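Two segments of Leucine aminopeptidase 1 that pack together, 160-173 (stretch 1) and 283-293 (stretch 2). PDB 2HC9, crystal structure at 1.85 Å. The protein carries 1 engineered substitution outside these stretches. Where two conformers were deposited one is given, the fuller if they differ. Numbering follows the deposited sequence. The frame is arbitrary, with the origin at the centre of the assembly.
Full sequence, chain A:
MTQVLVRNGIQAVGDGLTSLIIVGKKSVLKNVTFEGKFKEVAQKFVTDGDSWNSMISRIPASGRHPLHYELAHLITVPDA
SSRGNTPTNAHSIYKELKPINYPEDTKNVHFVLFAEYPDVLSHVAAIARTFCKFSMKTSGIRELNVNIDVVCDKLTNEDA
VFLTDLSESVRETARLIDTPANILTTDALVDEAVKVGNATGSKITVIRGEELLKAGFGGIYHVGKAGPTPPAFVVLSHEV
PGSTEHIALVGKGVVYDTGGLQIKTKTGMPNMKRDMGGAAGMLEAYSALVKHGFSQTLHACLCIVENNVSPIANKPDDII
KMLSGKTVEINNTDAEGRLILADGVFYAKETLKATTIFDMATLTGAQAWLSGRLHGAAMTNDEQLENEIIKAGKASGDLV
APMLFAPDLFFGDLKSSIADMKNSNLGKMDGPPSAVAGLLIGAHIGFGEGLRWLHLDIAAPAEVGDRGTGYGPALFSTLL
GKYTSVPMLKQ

Stretch 1 (160-173) AVFLTDLSESVRET
Stretch 2 (283-293) LEAYSALVKHG

Antiparallel helices pack closely where small residues face each other and polar groups find partners within the interface, as two segments of leucine aminopeptidase 1 illustrate. Residues 160-173 are helical throughout; 283-290 form a second helix running at 166° to the first, axes 8.9 Å apart at closest approach. His-292 has phi/psi -125/47, and Gly-293 takes positive phi (66/42). The register sets Ser-169 against Glu-284 (CA to CA 5.0 Å) and Phe-162 against His-292 (CA to CA 7.3 Å).

At the tight end, Ser-169 (chi1 m, -84°) donates from OG to Glu-284 O, 2.8 Å, while the same OG lies 3.5 Å from Ala-288 CB; both side chains are short enough for this proximity. Glu-284 CB lies 3.2 Å from Thr-173 OG1, and Thr-173, chi1 m, returns its hydroxyl to Ser-169 O (2.8 Å). Glu-284 chi angles (m, m, -27°) put OE1 2.8 Å from a water also 2.8 Å from Ser-287 OG; Glu-284 OE2 and Glu-172 OE1, like charges 4.3 Å apart, share another water (2.6 and 2.8 Å).

At the other end, His-292 (chi1 m, chi2 -86°) directs NE2 to Asp-165; with Asp-165 at chi1 m, chi2 -23°, OD2 accepts from His-292 NE2 at 2.6 Å. Phe-162 (t, chi2 73°) turns its edge to the imidazole face, planes at 81°. A water bridges Asp-165 OD1 (3.0 Å) and Lys-291 NZ (2.9 Å); Lys-291 is m, t, t, m. Altogether 476 Å² is buried.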

# COMPACT_ATOMS: atom_id res chain seq x y z
N ALA A 160 33.63 -41.88 -7.89
CA ALA A 160 32.32 -42.30 -7.41
C ALA A 160 32.20 -42.07 -5.90
O ALA A 160 31.13 -41.69 -5.41
CB ALA A 160 32.01 -43.74 -7.79
N VAL A 161 33.31 -42.24 -5.19
CA VAL A 161 33.33 -41.92 -3.74
C VAL A 161 33.07 -40.42 -3.57
O VAL A 161 32.22 -40.02 -2.75
CB VAL A 161 34.69 -42.27 -3.05
CG1 VAL A 161 34.62 -41.96 -1.56
CG2 VAL A 161 35.00 -43.77 -3.20
N PHE A 162 33.80 -39.61 -4.31
CA PHE A 162 33.60 -38.17 -4.21
C PHE A 162 32.15 -37.78 -4.53
O PHE A 162 31.57 -36.95 -3.84
CB PHE A 162 34.58 -37.36 -5.10
CG PHE A 162 34.13 -35.94 -5.27
CD1 PHE A 162 34.25 -35.04 -4.20
CD2 PHE A 162 33.45 -35.55 -6.41
CE1 PHE A 162 33.75 -33.72 -4.33
CE2 PHE A 162 32.95 -34.26 -6.54
CZ PHE A 162 33.08 -33.37 -5.50
N LEU A 163 31.58 -38.35 -5.59
CA LEU A 163 30.21 -38.00 -6.01
C LEU A 163 29.18 -38.43 -4.96
O LEU A 163 28.17 -37.76 -4.75
CB LEU A 163 29.90 -38.63 -7.37
CG LEU A 163 30.69 -38.02 -8.55
CD1 LEU A 163 30.58 -38.94 -9.80
CD2 LEU A 163 30.20 -36.61 -8.89
N THR A 164 29.43 -39.55 -4.28
CA THR A 164 28.58 -39.94 -3.16
C THR A 164 28.68 -38.92 -2.01
O THR A 164 27.67 -38.57 -1.40
CB THR A 164 29.00 -41.36 -2.68
OG1 THR A 164 28.85 -42.27 -3.78
CG2 THR A 164 28.15 -41.83 -1.51
N ASP A 165 29.91 -38.48 -1.72
CA ASP A 165 30.13 -37.47 -0.69
C ASP A 165 29.52 -36.13 -1.10
O ASP A 165 28.97 -35.40 -0.26
CB ASP A 165 31.61 -37.28 -0.45
CG ASP A 165 32.22 -38.41 0.38
OD1 ASP A 165 31.49 -39.09 1.12
OD2 ASP A 165 33.45 -38.60 0.28
N LEU A 166 29.63 -35.79 -2.38
CA LEU A 166 29.01 -34.56 -2.86
C LEU A 166 27.49 -34.63 -2.75
O LEU A 166 26.84 -33.68 -2.29
CB LEU A 166 29.41 -34.28 -4.32
CG LEU A 166 28.73 -33.05 -4.93
CD1 LEU A 166 29.16 -31.77 -4.18
CD2 LEU A 166 29.06 -32.97 -6.42
N SER A 167 26.91 -35.76 -3.16
CA SER A 167 25.48 -35.98 -2.98
C SER A 167 25.06 -35.77 -1.53
O SER A 167 24.03 -35.15 -1.27
CB SER A 167 25.07 -37.39 -3.43
OG SER A 167 25.27 -37.56 -4.82
N GLU A 168 25.84 -36.30 -0.60
CA GLU A 168 25.54 -36.12 0.83
C GLU A 168 25.66 -34.65 1.21
O GLU A 168 24.82 -34.13 1.93
CB GLU A 168 26.46 -37.00 1.69
CG GLU A 168 26.38 -36.72 3.21
CD GLU A 168 25.06 -37.19 3.88
OE1 GLU A 168 24.10 -37.59 3.20
OE2 GLU A 168 24.99 -37.13 5.12
N SER A 169 26.69 -33.96 0.72
CA SER A 169 26.89 -32.56 1.11
C SER A 169 25.72 -31.71 0.59
O SER A 169 25.22 -30.82 1.30
CB SER A 169 28.22 -32.04 0.56
OG SER A 169 29.30 -32.39 1.42
N VAL A 170 25.29 -32.00 -0.64
CA VAL A 170 24.13 -31.34 -1.26
C VAL A 170 22.87 -31.58 -0.42
O VAL A 170 22.18 -30.62 -0.01
CB VAL A 170 23.92 -31.80 -2.75
CG1 VAL A 170 22.55 -31.33 -3.29
CG2 VAL A 170 25.09 -31.25 -3.63
N ARG A 171 22.60 -32.85 -0.10
CA ARG A 171 21.39 -33.17 0.69
C ARG A 171 21.43 -32.64 2.12
O ARG A 171 20.40 -32.27 2.68
CB ARG A 171 21.11 -34.67 0.67
CG ARG A 171 20.77 -35.17 -0.73
CD ARG A 171 20.62 -36.71 -0.72
NE ARG A 171 19.40 -37.15 -0.04
CZ ARG A 171 19.33 -38.18 0.81
NH1 ARG A 171 20.42 -38.88 1.17
NH2 ARG A 171 18.15 -38.50 1.32
N GLU A 172 22.63 -32.62 2.71
CA GLU A 172 22.80 -32.02 4.05
C GLU A 172 22.55 -30.51 4.06
O GLU A 172 21.87 -29.99 4.95
CB GLU A 172 24.22 -32.30 4.58
CG GLU A 172 24.40 -33.78 5.09
CD GLU A 172 23.60 -34.02 6.35
OE1 GLU A 172 24.12 -33.68 7.43
OE2 GLU A 172 22.42 -34.45 6.24
N THR A 173 23.11 -29.81 3.08
CA THR A 173 22.86 -28.36 2.94
C THR A 173 21.35 -28.11 2.88
O THR A 173 20.82 -27.27 3.61
CB THR A 173 23.50 -27.81 1.63
OG1 THR A 173 24.91 -28.04 1.65
CG2 THR A 173 23.27 -26.30 1.50
N LEU A 283 29.64 -24.82 5.00
CA LEU A 283 29.93 -25.97 5.88
C LEU A 283 30.03 -27.27 5.09
O LEU A 283 30.96 -28.08 5.29
CB LEU A 283 28.81 -26.10 6.93
CG LEU A 283 28.91 -27.32 7.86
CD1 LEU A 283 30.22 -27.22 8.65
CD2 LEU A 283 27.68 -27.47 8.75
N GLU A 284 29.05 -27.50 4.21
CA GLU A 284 29.01 -28.76 3.47
C GLU A 284 29.99 -28.82 2.31
O GLU A 284 30.47 -29.90 1.96
CB GLU A 284 27.58 -29.11 3.03
CG GLU A 284 26.60 -29.21 4.22
CD GLU A 284 26.92 -30.37 5.18
OE1 GLU A 284 27.53 -31.36 4.73
OE2 GLU A 284 26.53 -30.28 6.37
N ALA A 285 30.32 -27.66 1.74
CA ALA A 285 31.48 -27.58 0.82
C ALA A 285 32.79 -27.94 1.51
O ALA A 285 33.59 -28.68 0.95
CB ALA A 285 31.61 -26.17 0.19
N TYR A 286 33.02 -27.37 2.69
CA TYR A 286 34.22 -27.64 3.47
C TYR A 286 34.30 -29.14 3.73
O TYR A 286 35.35 -29.75 3.55
CB TYR A 286 34.13 -26.87 4.79
CG TYR A 286 35.26 -27.10 5.78
CD1 TYR A 286 36.41 -26.31 5.74
CD2 TYR A 286 35.17 -28.11 6.76
CE1 TYR A 286 37.44 -26.49 6.64
CE2 TYR A 286 36.21 -28.30 7.69
CZ TYR A 286 37.33 -27.47 7.62
OH TYR A 286 38.37 -27.63 8.51
N SER A 287 33.19 -29.73 4.16
CA SER A 287 33.13 -31.16 4.42
C SER A 287 33.54 -32.00 3.19
O SER A 287 34.40 -32.87 3.29
CB SER A 287 31.74 -31.55 4.90
OG SER A 287 31.62 -32.97 5.07
N ALA A 288 32.94 -31.71 2.05
CA ALA A 288 33.25 -32.49 0.82
C ALA A 288 34.73 -32.36 0.41
O ALA A 288 35.38 -33.34 0.02
CB ALA A 288 32.33 -32.05 -0.33
N LEU A 289 35.28 -31.14 0.51
CA LEU A 289 36.68 -30.90 0.11
C LEU A 289 37.64 -31.60 1.07
O LEU A 289 38.63 -32.19 0.64
CB LEU A 289 36.98 -29.40 0.09
CG LEU A 289 36.29 -28.64 -1.07
CD1 LEU A 289 36.32 -27.10 -0.86
CD2 LEU A 289 36.88 -29.01 -2.43
N VAL A 290 37.39 -31.48 2.37
CA VAL A 290 38.34 -32.00 3.37
C VAL A 290 38.33 -33.54 3.38
O VAL A 290 39.33 -34.17 3.72
CB VAL A 290 38.10 -31.37 4.79
CG1 VAL A 290 38.95 -32.07 5.87
CG2 VAL A 290 38.49 -29.88 4.74
N LYS A 291 37.22 -34.13 2.94
CA LYS A 291 37.14 -35.59 2.82
C LYS A 291 38.04 -36.13 1.73
O LYS A 291 38.29 -37.35 1.65
CB LYS A 291 35.69 -36.04 2.57
CG LYS A 291 34.80 -35.92 3.80
CD LYS A 291 33.35 -36.19 3.40
CE LYS A 291 32.45 -36.24 4.63
NZ LYS A 291 32.75 -37.46 5.43
N HIS A 292 38.54 -35.24 0.88
CA HIS A 292 39.28 -35.70 -0.28
C HIS A 292 40.68 -35.11 -0.42
O HIS A 292 41.09 -34.70 -1.50
CB HIS A 292 38.41 -35.60 -1.53
CG HIS A 292 37.26 -36.56 -1.50
ND1 HIS A 292 37.38 -37.86 -1.95
CD2 HIS A 292 36.01 -36.44 -1.01
CE1 HIS A 292 36.24 -38.49 -1.74
NE2 HIS A 292 35.38 -37.65 -1.18
N GLY A 293 41.41 -35.12 0.69
CA GLY A 293 42.83 -34.84 0.67
C GLY A 293 43.14 -33.40 0.27
O GLY A 293 44.05 -33.15 -0.51
O HOH W 1 32.15 -39.84 3.90
O HOH W 2 29.03 -33.77 4.57
O HOH W 3 26.52 -32.35 7.89